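Local structure of flap endonuclease 1 (Desulfurococcus amylolyticus, 3ORY) at residues K16-G21 with V231-T236; N44-F49 with A139-E144; I82-I87 with L337-K342; I321-H326 with D331-A336. The protein probably cuts 5' flaps from branched DNA intermediates by metal-dependent phosphodiester hydrolysis, as flap endonucleases do in replication and repair. All coordinates share one frame; numbering follows the deposited sequence.

Interaction 1 (K16-G21 with V231-T236)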
loop_
_atom_site.group_PDB
_atom_site.type_symbol
_atom_site.label_atom_id
_atom_site.label_comp_id
_atom_site.label_asym_id
_atom_site.label_seq_id
_atom_site.Cartn_x
_atom_site.Cartn_y
_atom_site.Cartn_z
ATOM N N LYS A 16 5.860 5.127 -10.234
ATOM C CA LYS A 16 7.139 5.554 -9.666
ATOM C C LYS A 16 8.087 6.236 -10.647
ATOM O O LYS A 16 8.616 7.309 -10.353
ATOM C CB LYS A 16 7.854 4.374 -8.995
ATOM C CG LYS A 16 9.074 4.774 -8.177
ATOM C CD LYS A 16 9.614 3.578 -7.372
ATOM C CE LYS A 16 10.692 4.024 -6.384
ATOM N NZ LYS A 16 11.799 4.759 -7.061
ATOM N N ASP A 17 8.324 5.634 -11.805
ATOM C CA ASP A 17 9.338 6.222 -12.673
ATOM C C ASP A 17 8.852 7.304 -13.645
ATOM O O ASP A 17 9.636 7.776 -14.469
ATOM C CB ASP A 17 10.225 5.169 -13.355
ATOM C CG ASP A 17 9.442 4.010 -13.912
ATOM O OD1 ASP A 17 8.416 4.255 -14.591
ATOM O OD2 ASP A 17 9.863 2.854 -13.658
ATOM N N ILE A 18 7.580 7.706 -13.545
ATOM C CA ILE A 18 7.147 8.915 -14.248
ATOM C C ILE A 18 6.928 10.117 -13.330
ATOM O O ILE A 18 6.674 11.216 -13.818
ATOM C CB ILE A 18 5.919 8.716 -15.193
ATOM C CG1 ILE A 18 4.650 8.371 -14.403
ATOM C CG2 ILE A 18 6.223 7.684 -16.271
ATOM C CD1 ILE A 18 3.346 8.612 -15.194
ATOM N N ILE A 19 7.041 9.928 -12.016
ATOM C CA ILE A 19 6.902 11.061 -11.095
ATOM C C ILE A 19 8.124 11.997 -11.185
ATOM O O ILE A 19 9.229 11.586 -10.855
ATOM C CB ILE A 19 6.723 10.622 -9.622
ATOM C CG1 ILE A 19 5.573 9.602 -9.463
ATOM C CG2 ILE A 19 6.524 11.849 -8.730
ATOM C CD1 ILE A 19 4.186 10.113 -9.887
ATOM N N PRO A 20 7.920 13.257 -11.616
ATOM C CA PRO A 20 9.066 14.172 -11.670
ATOM C C PRO A 20 9.494 14.638 -10.276
ATOM O O PRO A 20 8.677 14.657 -9.343
ATOM C CB PRO A 20 8.567 15.354 -12.508
ATOM C CG PRO A 20 7.073 15.211 -12.608
ATOM C CD PRO A 20 6.647 13.918 -11.960
ATOM N N GLY A 21 10.776 14.996 -10.152
ATOM C CA GLY A 21 11.361 15.480 -8.903
ATOM C C GLY A 21 10.604 16.618 -8.246
ATOM O O GLY A 21 10.450 16.639 -7.022
ATOM N N VAL A 231 0.441 19.445 -13.103
ATOM C CA VAL A 231 1.089 20.609 -13.728
ATOM C C VAL A 231 2.487 20.248 -14.255
ATOM O O VAL A 231 2.792 20.514 -15.419
ATOM C CB VAL A 231 1.197 21.828 -12.761
ATOM C CG1 VAL A 231 2.029 22.958 -13.387
ATOM C CG2 VAL A 231 -0.194 22.359 -12.371
ATOM N N GLN A 232 3.317 19.641 -13.402
ATOM C CA GLN A 232 4.692 19.271 -13.782
ATOM C C GLN A 232 4.711 18.306 -14.963
ATOM O O GLN A 232 5.539 18.429 -15.862
ATOM C CB GLN A 232 5.456 18.649 -12.604
ATOM C CG GLN A 232 5.937 19.643 -11.566
ATOM C CD GLN A 232 6.779 20.752 -12.168
ATOM O OE1 GLN A 232 7.753 20.497 -12.889
ATOM N NE2 GLN A 232 6.399 21.997 -11.888
ATOM N N LEU A 233 3.787 17.352 -14.957
ATOM C CA LEU A 233 3.674 16.402 -16.069
ATOM C C LEU A 233 3.012 17.014 -17.302
ATOM O O LEU A 233 3.093 16.454 -18.391
ATOM C CB LEU A 233 2.925 15.137 -15.633
ATOM C CG LEU A 233 3.688 14.106 -14.791
ATOM C CD1 LEU A 233 2.813 12.903 -14.496
ATOM C CD2 LEU A 233 4.956 13.659 -15.489
ATOM N N GLY A 234 2.357 18.158 -17.122
ATOM C CA GLY A 234 1.635 18.824 -18.210
ATOM C C GLY A 234 0.417 18.045 -18.683
ATOM O O GLY A 234 0.118 18.017 -19.882
ATOM N N ILE A 235 -0.268 17.390 -17.743
ATOM C CA ILE A 235 -1.434 16.551 -18.055
ATOM C C ILE A 235 -2.646 16.916 -17.183
ATOM O O ILE A 235 -2.498 17.511 -16.123
ATOM C CB ILE A 235 -1.131 15.028 -17.903
ATOM C CG1 ILE A 235 -0.743 14.679 -16.460
ATOM C CG2 ILE A 235 -0.042 14.575 -18.882
ATOM C CD1 ILE A 235 -0.611 13.182 -16.198
ATOM N N THR A 236 -3.836 16.560 -17.654
ATOM C CA THR A 236 -5.063 16.723 -16.890
ATOM C C THR A 236 -5.257 15.513 -15.990
ATOM O O THR A 236 -4.585 14.487 -16.161
ATOM C CB THR A 236 -6.282 16.830 -17.823
ATOM O OG1 THR A 236 -6.413 15.598 -18.543
ATOM C CG2 THR A 236 -6.131 18.012 -18.814
#

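Interaction 2 (N44-F49 with A139-E144)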
loop_
_atom_site.group_PDB
_atom_site.type_symbol
_atom_site.label_atom_id
_atom_site.label_comp_id
_atom_site.label_asym_id
_atom_site.label_seq_id
_atom_site.Cartn_x
_atom_site.Cartn_y
_atom_site.Cartn_z
ATOM N N ASN A 44 -3.246 -2.456 1.017
ATOM C CA ASN A 44 -1.890 -2.185 0.554
ATOM C C ASN A 44 -0.887 -2.325 1.692
ATOM O O ASN A 44 0.176 -2.921 1.511
ATOM C CB ASN A 44 -1.757 -0.802 -0.093
ATOM C CG ASN A 44 -0.559 -0.709 -0.991
ATOM O OD1 ASN A 44 -0.652 -0.978 -2.203
ATOM N ND2 ASN A 44 0.587 -0.348 -0.421
ATOM N N ALA A 45 -1.225 -1.775 2.858
ATOM C CA ALA A 45 -0.364 -1.910 4.033
ATOM C C ALA A 45 -0.163 -3.369 4.410
ATOM O O ALA A 45 0.954 -3.781 4.685
ATOM C CB ALA A 45 -0.917 -1.100 5.236
ATOM N N LEU A 46 -1.237 -4.155 4.418
ATOM C CA LEU A 46 -1.118 -5.562 4.806
ATOM C C LEU A 46 -0.240 -6.330 3.826
ATOM O O LEU A 46 0.536 -7.186 4.234
ATOM C CB LEU A 46 -2.507 -6.225 4.958
ATOM C CG LEU A 46 -3.388 -5.631 6.067
ATOM C CD1 LEU A 46 -4.765 -6.320 6.140
ATOM C CD2 LEU A 46 -2.703 -5.687 7.421
ATOM N N TYR A 47 -0.357 -6.011 2.537
ATOM C CA TYR A 47 0.523 -6.577 1.521
ATOM C C TYR A 47 1.990 -6.192 1.730
ATOM O O TYR A 47 2.889 -7.031 1.547
ATOM C CB TYR A 47 0.043 -6.210 0.103
ATOM C CG TYR A 47 -0.935 -7.230 -0.447
ATOM C CD1 TYR A 47 -0.558 -8.574 -0.587
ATOM C CD2 TYR A 47 -2.234 -6.874 -0.794
ATOM C CE1 TYR A 47 -1.438 -9.523 -1.078
ATOM C CE2 TYR A 47 -3.144 -7.836 -1.287
ATOM C CZ TYR A 47 -2.727 -9.147 -1.425
ATOM O OH TYR A 47 -3.587 -10.105 -1.897
ATOM N N GLN A 48 2.233 -4.934 2.111
ATOM C CA GLN A 48 3.607 -4.495 2.410
ATOM C C GLN A 48 4.212 -5.294 3.564
ATOM O O GLN A 48 5.358 -5.755 3.468
ATOM C CB GLN A 48 3.686 -2.997 2.717
ATOM C CG GLN A 48 3.234 -2.078 1.591
ATOM C CD GLN A 48 3.735 -2.498 0.214
ATOM O OE1 GLN A 48 4.909 -2.854 0.028
ATOM N NE2 GLN A 48 2.846 -2.430 -0.771
ATOM N N PHE A 49 3.430 -5.471 4.630
ATOM C CA PHE A 49 3.874 -6.238 5.800
ATOM C C PHE A 49 4.118 -7.711 5.456
ATOM O O PHE A 49 5.091 -8.325 5.927
ATOM C CB PHE A 49 2.852 -6.126 6.932
ATOM C CG PHE A 49 2.571 -4.707 7.365
ATOM C CD1 PHE A 49 3.587 -3.754 7.399
ATOM C CD2 PHE A 49 1.286 -4.336 7.774
ATOM C CE1 PHE A 49 3.333 -2.432 7.801
ATOM C CE2 PHE A 49 1.020 -3.022 8.189
ATOM C CZ PHE A 49 2.044 -2.070 8.207
ATOM N N ALA A 139 2.873 -14.125 -0.260
ATOM C CA ALA A 139 1.741 -14.576 0.533
ATOM C C ALA A 139 0.424 -13.990 0.010
ATOM O O ALA A 139 0.383 -12.843 -0.447
ATOM C CB ALA A 139 1.950 -14.221 1.998
ATOM N N LYS A 140 -0.638 -14.786 0.058
ATOM C CA LYS A 140 -1.977 -14.307 -0.283
ATOM C C LYS A 140 -2.616 -13.604 0.915
ATOM O O LYS A 140 -2.571 -14.105 2.036
ATOM C CB LYS A 140 -2.871 -15.465 -0.734
ATOM C CG LYS A 140 -2.514 -16.054 -2.084
ATOM C CD LYS A 140 -3.245 -17.380 -2.371
ATOM C CE LYS A 140 -2.840 -17.966 -3.742
ATOM N NZ LYS A 140 -3.391 -19.325 -4.002
ATOM N N LEU A 141 -3.208 -12.439 0.682
ATOM C CA LEU A 141 -4.038 -11.796 1.706
ATOM C C LEU A 141 -5.440 -12.387 1.639
ATOM O O LEU A 141 -6.082 -12.335 0.596
ATOM C CB LEU A 141 -4.094 -10.276 1.498
ATOM C CG LEU A 141 -4.918 -9.476 2.518
ATOM C CD1 LEU A 141 -4.310 -9.617 3.923
ATOM C CD2 LEU A 141 -5.005 -8.014 2.095
ATOM N N THR A 142 -5.912 -12.944 2.752
ATOM C CA THR A 142 -7.248 -13.537 2.802
ATOM C C THR A 142 -8.201 -12.691 3.642
ATOM O O THR A 142 -7.775 -11.840 4.422
ATOM C CB THR A 142 -7.235 -14.939 3.423
ATOM O OG1 THR A 142 -7.052 -14.809 4.835
ATOM C CG2 THR A 142 -6.121 -15.817 2.818
ATOM N N GLU A 143 -9.492 -12.943 3.477
ATOM C CA GLU A 143 -10.523 -12.277 4.266
ATOM C C GLU A 143 -10.340 -12.483 5.784
ATOM O O GLU A 143 -10.532 -11.552 6.558
ATOM C CB GLU A 143 -11.920 -12.712 3.768
ATOM C CG GLU A 143 -13.126 -12.130 4.535
ATOM C CD GLU A 143 -13.169 -10.601 4.573
ATOM O OE1 GLU A 143 -12.549 -9.917 3.709
ATOM O OE2 GLU A 143 -13.831 -10.083 5.500
ATOM N N GLU A 144 -9.944 -13.688 6.204
ATOM C CA GLU A 144 -9.668 -13.954 7.623
ATOM C C GLU A 144 -8.527 -13.079 8.161
ATOM O O GLU A 144 -8.610 -12.567 9.284
ATOM C CB GLU A 144 -9.384 -15.456 7.879
ATOM C CG GLU A 144 -8.848 -15.776 9.297
ATOM C CD GLU A 144 -8.613 -17.275 9.555
ATOM O OE1 GLU A 144 -8.474 -18.058 8.589
ATOM O OE2 GLU A 144 -8.561 -17.677 10.739
#

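Interaction 3 (I82-I87 with L337-K342)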
loop_
_atom_site.group_PDB
_atom_site.type_symbol
_atom_site.label_atom_id
_atom_site.label_comp_id
_atom_site.label_asym_id
_atom_site.label_seq_id
_atom_site.Cartn_x
_atom_site.Cartn_y
_atom_site.Cartn_z
ATOM N N ILE A 82 4.300 4.803 14.029
ATOM C CA ILE A 82 3.600 5.924 13.409
ATOM C C ILE A 82 3.018 6.833 14.496
ATOM O O ILE A 82 3.209 8.045 14.470
ATOM C CB ILE A 82 2.520 5.396 12.425
ATOM C CG1 ILE A 82 3.196 4.860 11.162
ATOM C CG2 ILE A 82 1.521 6.464 12.060
ATOM C CD1 ILE A 82 2.236 4.143 10.213
ATOM N N VAL A 83 2.343 6.226 15.465
ATOM C CA VAL A 83 1.832 6.944 16.639
ATOM C C VAL A 83 2.951 7.613 17.462
ATOM O O VAL A 83 2.799 8.763 17.883
ATOM C CB VAL A 83 0.957 6.022 17.524
ATOM C CG1 VAL A 83 0.640 6.677 18.862
ATOM C CG2 VAL A 83 -0.349 5.653 16.785
ATOM N N GLU A 84 4.067 6.905 17.664
ATOM C CA GLU A 84 5.236 7.453 18.395
ATOM C C GLU A 84 5.850 8.662 17.696
ATOM O O GLU A 84 6.466 9.523 18.337
ATOM C CB GLU A 84 6.305 6.376 18.623
ATOM C CG GLU A 84 5.961 5.403 19.754
ATOM C CD GLU A 84 6.852 4.170 19.807
ATOM O OE1 GLU A 84 7.649 3.951 18.872
ATOM O OE2 GLU A 84 6.748 3.407 20.792
ATOM N N ALA A 85 5.683 8.722 16.378
ATOM C CA ALA A 85 6.100 9.875 15.597
ATOM C C ALA A 85 5.107 11.041 15.671
ATOM O O ALA A 85 5.374 12.117 15.131
ATOM C CB ALA A 85 6.325 9.464 14.156
ATOM N N GLY A 86 3.963 10.827 16.325
ATOM C CA GLY A 86 2.948 11.880 16.476
ATOM C C GLY A 86 1.896 11.907 15.375
ATOM O O GLY A 86 1.024 12.782 15.358
ATOM N N ILE A 87 1.974 10.947 14.457
ATOM C CA ILE A 87 0.984 10.819 13.383
ATOM C C ILE A 87 -0.304 10.199 13.937
ATOM O O ILE A 87 -0.260 9.307 14.779
ATOM C CB ILE A 87 1.542 10.004 12.184
ATOM C CG1 ILE A 87 2.673 10.775 11.488
ATOM C CG2 ILE A 87 0.447 9.682 11.179
ATOM C CD1 ILE A 87 3.624 9.891 10.688
ATOM N N LEU A 337 3.716 -2.476 24.073
ATOM C CA LEU A 337 2.480 -1.909 24.621
ATOM C C LEU A 337 2.747 -0.819 25.674
ATOM O O LEU A 337 2.096 0.230 25.663
ATOM C CB LEU A 337 1.578 -3.007 25.198
ATOM C CG LEU A 337 0.786 -3.841 24.182
ATOM C CD1 LEU A 337 0.189 -5.063 24.876
ATOM C CD2 LEU A 337 -0.293 -2.997 23.471
ATOM N N GLU A 338 3.703 -1.069 26.567
ATOM C CA GLU A 338 4.135 -0.065 27.546
ATOM C C GLU A 338 4.456 1.258 26.856
ATOM O O GLU A 338 3.940 2.311 27.240
ATOM C CB GLU A 338 5.379 -0.535 28.296
ATOM C CG GLU A 338 5.192 -1.723 29.213
ATOM C CD GLU A 338 6.512 -2.165 29.833
ATOM O OE1 GLU A 338 7.493 -1.395 29.752
ATOM O OE2 GLU A 338 6.568 -3.278 30.392
ATOM N N ARG A 339 5.304 1.198 25.832
ATOM C CA ARG A 339 5.677 2.390 25.073
ATOM C C ARG A 339 4.494 2.966 24.298
ATOM O O ARG A 339 4.300 4.183 24.267
ATOM C CB ARG A 339 6.846 2.085 24.132
ATOM C CG ARG A 339 8.191 2.075 24.830
ATOM C CD ARG A 339 9.171 1.148 24.138
ATOM N NE ARG A 339 10.311 0.845 25.010
ATOM C CZ ARG A 339 11.230 -0.088 24.760
ATOM N NH1 ARG A 339 12.223 -0.290 25.615
ATOM N NH2 ARG A 339 11.153 -0.829 23.656
ATOM N N TYR A 340 3.693 2.087 23.699
ATOM C CA TYR A 340 2.572 2.523 22.880
ATOM C C TYR A 340 1.520 3.290 23.672
ATOM O O TYR A 340 1.059 4.337 23.218
ATOM C CB TYR A 340 1.930 1.343 22.131
ATOM C CG TYR A 340 0.651 1.689 21.393
ATOM C CD1 TYR A 340 0.640 2.639 20.358
ATOM C CD2 TYR A 340 -0.549 1.051 21.714
ATOM C CE1 TYR A 340 -0.548 2.944 19.666
ATOM C CE2 TYR A 340 -1.737 1.344 21.028
ATOM C CZ TYR A 340 -1.725 2.296 20.010
ATOM O OH TYR A 340 -2.902 2.583 19.354
ATOM N N VAL A 341 1.143 2.784 24.848
ATOM C CA VAL A 341 0.123 3.469 25.655
ATOM C C VAL A 341 0.577 4.870 26.091
ATOM O O VAL A 341 -0.218 5.814 26.096
ATOM C CB VAL A 341 -0.407 2.625 26.857
ATOM C CG1 VAL A 341 -1.100 1.348 26.356
ATOM C CG2 VAL A 341 0.690 2.293 27.866
ATOM N N LYS A 342 1.859 5.005 26.423
ATOM C CA LYS A 342 2.415 6.309 26.784
ATOM C C LYS A 342 2.368 7.276 25.607
ATOM O O LYS A 342 1.874 8.398 25.738
ATOM C CB LYS A 342 3.839 6.174 27.333
ATOM C CG LYS A 342 3.946 5.417 28.673
ATOM C CD LYS A 342 3.426 6.225 29.887
ATOM C CE LYS A 342 1.922 6.001 30.158
ATOM N NZ LYS A 342 1.580 4.586 30.505
#

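Interaction 4 (I321-H326 with D331-A336)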
loop_
_atom_site.group_PDB
_atom_site.type_symbol
_atom_site.label_atom_id
_atom_site.label_comp_id
_atom_site.label_asym_id
_atom_site.label_seq_id
_atom_site.Cartn_x
_atom_site.Cartn_y
_atom_site.Cartn_z
ATOM N N ILE A 321 -4.898 -11.409 21.204
ATOM C CA ILE A 321 -4.719 -11.592 19.759
ATOM C C ILE A 321 -3.290 -12.039 19.391
ATOM O O ILE A 321 -3.100 -13.101 18.781
ATOM C CB ILE A 321 -5.121 -10.319 18.972
ATOM C CG1 ILE A 321 -6.623 -10.053 19.136
ATOM C CG2 ILE A 321 -4.790 -10.483 17.489
ATOM C CD1 ILE A 321 -7.059 -8.647 18.800
ATOM N N LEU A 322 -2.287 -11.249 19.772
ATOM C CA LEU A 322 -0.912 -11.509 19.344
ATOM C C LEU A 322 -0.242 -12.671 20.072
ATOM O O LEU A 322 0.260 -13.603 19.436
ATOM C CB LEU A 322 -0.047 -10.244 19.468
ATOM C CG LEU A 322 -0.509 -9.029 18.655
ATOM C CD1 LEU A 322 0.495 -7.907 18.830
ATOM C CD2 LEU A 322 -0.678 -9.374 17.176
ATOM N N VAL A 323 -0.227 -12.614 21.399
ATOM C CA VAL A 323 0.462 -13.637 22.183
ATOM C C VAL A 323 -0.324 -14.951 22.226
ATOM O O VAL A 323 0.187 -15.979 21.798
ATOM C CB VAL A 323 0.819 -13.142 23.614
ATOM C CG1 VAL A 323 1.586 -14.221 24.409
ATOM C CG2 VAL A 323 1.629 -11.848 23.544
ATOM N N ASP A 324 -1.557 -14.920 22.723
ATOM C CA ASP A 324 -2.309 -16.162 22.955
ATOM C C ASP A 324 -2.734 -16.855 21.662
ATOM O O ASP A 324 -2.528 -18.054 21.500
ATOM C CB ASP A 324 -3.524 -15.911 23.852
ATOM C CG ASP A 324 -3.144 -15.284 25.182
ATOM O OD1 ASP A 324 -1.979 -15.431 25.608
ATOM O OD2 ASP A 324 -4.004 -14.640 25.800
ATOM N N GLU A 325 -3.301 -16.093 20.740
ATOM C CA GLU A 325 -3.825 -16.658 19.501
ATOM C C GLU A 325 -2.765 -16.842 18.415
ATOM O O GLU A 325 -2.922 -17.708 17.544
ATOM C CB GLU A 325 -4.965 -15.793 18.973
ATOM C CG GLU A 325 -6.254 -15.912 19.792
ATOM C CD GLU A 325 -7.310 -14.863 19.431
ATOM O OE1 GLU A 325 -7.345 -14.385 18.273
ATOM O OE2 GLU A 325 -8.108 -14.515 20.327
ATOM N N HIS A 326 -1.702 -16.037 18.452
ATOM C CA HIS A 326 -0.719 -16.046 17.364
ATOM C C HIS A 326 0.746 -16.208 17.790
ATOM O O HIS A 326 1.672 -16.036 16.981
ATOM C CB HIS A 326 -0.925 -14.834 16.444
ATOM C CG HIS A 326 -2.233 -14.861 15.713
ATOM N ND1 HIS A 326 -2.493 -15.749 14.693
ATOM C CD2 HIS A 326 -3.360 -14.126 15.869
ATOM C CE1 HIS A 326 -3.721 -15.553 14.242
ATOM N NE2 HIS A 326 -4.270 -14.576 14.940
ATOM N N ASP A 331 7.158 -10.889 26.069
ATOM C CA ASP A 331 8.107 -9.832 26.408
ATOM C C ASP A 331 8.064 -8.709 25.379
ATOM O O ASP A 331 7.885 -7.536 25.731
ATOM C CB ASP A 331 9.541 -10.387 26.510
ATOM C CG ASP A 331 9.800 -11.149 27.817
ATOM O OD1 ASP A 331 8.865 -11.329 28.633
ATOM O OD2 ASP A 331 10.964 -11.570 28.021
ATOM N N ARG A 332 8.217 -9.077 24.107
ATOM C CA ARG A 332 8.244 -8.090 23.035
ATOM C C ARG A 332 6.924 -7.327 22.931
ATOM O O ARG A 332 6.925 -6.100 22.806
ATOM C CB ARG A 332 8.662 -8.720 21.701
ATOM C CG ARG A 332 10.171 -9.029 21.637
ATOM C CD ARG A 332 10.652 -9.314 20.206
ATOM N NE ARG A 332 10.239 -10.640 19.734
ATOM C CZ ARG A 332 10.913 -11.770 19.963
ATOM N NH1 ARG A 332 10.451 -12.925 19.492
ATOM N NH2 ARG A 332 12.044 -11.754 20.668
ATOM N N VAL A 333 5.805 -8.046 23.028
ATOM C CA VAL A 333 4.492 -7.407 22.951
ATOM C C VAL A 333 4.236 -6.492 24.157
ATOM O O VAL A 333 3.792 -5.352 23.991
ATOM C CB VAL A 333 3.350 -8.444 22.752
ATOM C CG1 VAL A 333 1.992 -7.799 22.937
ATOM C CG2 VAL A 333 3.466 -9.079 21.376
ATOM N N SER A 334 4.531 -6.981 25.360
ATOM C CA SER A 334 4.336 -6.178 26.580
ATOM C C SER A 334 5.175 -4.893 26.597
ATOM O O SER A 334 4.657 -3.818 26.906
ATOM C CB SER A 334 4.595 -7.008 27.836
ATOM O OG SER A 334 3.728 -8.130 27.881
ATOM N N THR A 335 6.463 -5.016 26.267
ATOM C CA THR A 335 7.365 -3.861 26.163
ATOM C C THR A 335 6.834 -2.830 25.147
ATOM O O THR A 335 6.765 -1.636 25.447
ATOM C CB THR A 335 8.816 -4.300 25.807
ATOM O OG1 THR A 335 9.310 -5.179 26.822
ATOM C CG2 THR A 335 9.744 -3.109 25.713
ATOM N N ALA A 336 6.436 -3.299 23.960
ATOM C CA ALA A 336 5.884 -2.401 22.944
ATOM C C ALA A 336 4.603 -1.714 23.429
ATOM O O ALA A 336 4.424 -0.512 23.220
ATOM C CB ALA A 336 5.640 -3.142 21.631
#

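Interaction 1 (K16-G21 with V231-T236)
Leu-233, in the last turn of helix 226-233, reaches across to the loop residues Ile-18 and Pro-20 and crosses the proline ring at about a right angle. From its CB the chain turns so that CG lies beside the backbone N (chi1 -77°), which carries the branch toward the proline ring: Leu-233 CG comes to 4.1 Å from Pro-20 CD. Of the two methyls of Leu-233, CD2 makes the closer contacts, resting 3.9 Å from Pro-20 CG and only 3.4 Å from the carbonyl O of Ile-18, a contact of methyl with oxygen rather than a bond. The other methyl is more loosely placed, Leu-233 CD1 standing 4.4 Å from Ile-18 CD1. Pro-20 also reaches the residue before Leu-233, Pro-20 CG lying 3.8 Å from Gln-232 CB. With an alanine here, CG and CD are gone, and the branch of Leu-233 and the CB of Gln-232 would probably lose their shared partner. Just beyond Leu-233, Gly-234 takes positive phi and closes the helix, and Thr-236 then caps helix 237-247. The loop thus packs on a Schellman-terminated helix that leads into helices 237-247 and 261-271, probably the helix-two-turn-helix DNA-binding element of flap endonucleases.

Interaction 2 (N44-F49 with A139-E144)
The backbone N of Leu-141 points its hydrogen at Tyr-47 OH, a weak bond of 3.5 Å with an N-H...O angle of 152°. It joins helix 42-52 of the alpha/beta nuclease core, whose central strands are parallel, to the extended lead-in to helix 143-156, where the chain returns from helices 102-125 and 128-134, probably the helical arch of flap endonucleases. The tyrosine lies obliquely against Leu-141, and the packing is close: Tyr-47 CZ is 3.4 Å from Leu-141 CB. Farther out, Leu-141 CD2 rests 3.9 Å from Tyr-47 CE2. With CG anti to the backbone N (chi1 -179°), Leu-141 projects toward the helix, and its other methyl, CD1, sits 4.0 Å from Leu-46 CB. The two leucines cross at about a right angle, and Tyr-43 and Leu-50 of the same helix also touch Leu-141. A bound phosphate ion lies about 5 Å from the Tyr-47 side chain, which Glu-104 of helix 102-125 also touches. A phenylalanine in place of Tyr-47 would probably leave the Leu-141 amide without this hydroxyl partner. At the ring's edge, in its plane, the carbonyl O of Ala-139 stands 3.8 Å from Tyr-47 CE1.

Interaction 3 (I82-I87 with L337-K342)
Glu-84 and Tyr-340 bring the last part of helix 70-84 and the middle of helix 330-347 together, their CA atoms 7.2 Å apart, and no hydrogen bond links the two backbones. The apolar half of the contact is Val-83 against the tyrosine. Tyr-340 has CG anti to its own backbone N (chi1 173°), which swings the ring across toward the other helix and presents it edge-on. Its CE1 settles at the fork of the valine: CB, CG1 and CG2 of Val-83 are all 4.0 Å from Tyr-340 CE1, with CG2 lying in the ring plane. The phenol end goes past the valine and finds its polar partner in the backbone O of Met-156, to which OH is hydrogen-bonded, while Ile-80, Ile-158 and Pro-313 touch the Tyr-340 side chain.

Toward solvent the chemistry changes. The Glu-84 chain, extended beyond CG, brings OE2 to 3.6 Å from Arg-339 CB. The guanidinium leads off in another direction, so opposite charges stay apart: Glu-84 OE2 and Arg-339 NE are separated by 6.1 Å, the two planes are turned 59° from each other, and any attraction is likely to be long-range. On the first helix, Gly-86 takes positive phi, and two bonds run back into the last turn, Ile-87 N to Ile-82 O (3.2 Å) and Gly-86 N to Val-83 O (2.8 Å), a Schellman motif. It hands the chain to strand 88-93, which pairs in parallel with strand 37-41, the passage from helix to strand of an alpha/beta fold, here flanked by the C-terminal helix of the model.

Interaction 4 (I321-H326 with D331-A336)
Val-323 and Val-333 both turn CG1 anti to the backbone N (chi1 -178° and 169°), which sets each CG2 beside its own N and brings the two branched side chains together. They belong to a helical hairpin: helix 315-325 and helix 330-347 run in roughly opposite directions and are joined by a short turn. The valines slide past each other in opposite senses, Val-323 CG2 meeting Val-333 CB at 3.9 Å and Val-333 CG2 at 4.0 Å. Val-333 CG2 serves two neighbours, because Leu-322 comes in obliquely and places its CD1 4.1 Å from that methyl. Val-333 therefore packs against consecutive residues of the first helix. The contact is wholly apolar, and no hydrogen bond spans the segments. Phe-328 of the connecting turn touches both Leu-322 and Val-333, while Phe-76 of helix 70-84 and Leu-152 of helix 143-156 touch Leu-322, joining the hairpin to the body of the protein. The first helix widens into a pi-type turn over 321-325 as it nears its end.

The second helix holds a polar detail of its own. Asp-331 O takes the backbone N of Thr-335 at 2.9 Å and the hydroxyl OG1 of Thr-335 at 3.0 Å; the two donors approach from opposite faces of the carbonyl plane, OG1 standing 37° out of it.

Interaction 2 is the deepest of the four, about 10 Å from the centre of the chain, and the one with a hydrogen bond, though weak, between its segments. Interactions 1 and 3 are partly buried, each pairing apolar contact with polar side chains (Gln-232 in one, Glu-84 and Arg-339 in the other) at the border. Interaction 4 is apolar and buried although its centre lies about 25 Å out, where helices 70-84 and 143-156 pack against Leu-322. Interactions 3 and 4 share helix 330-347: one sets it beside helix 70-84, the other folds it back on helix 315-325. Interaction 1 lies across the centre from interaction 4, about 44 Å away between centres. Interactions 1 and 3 both involve helix ends closed by Schellman glycines.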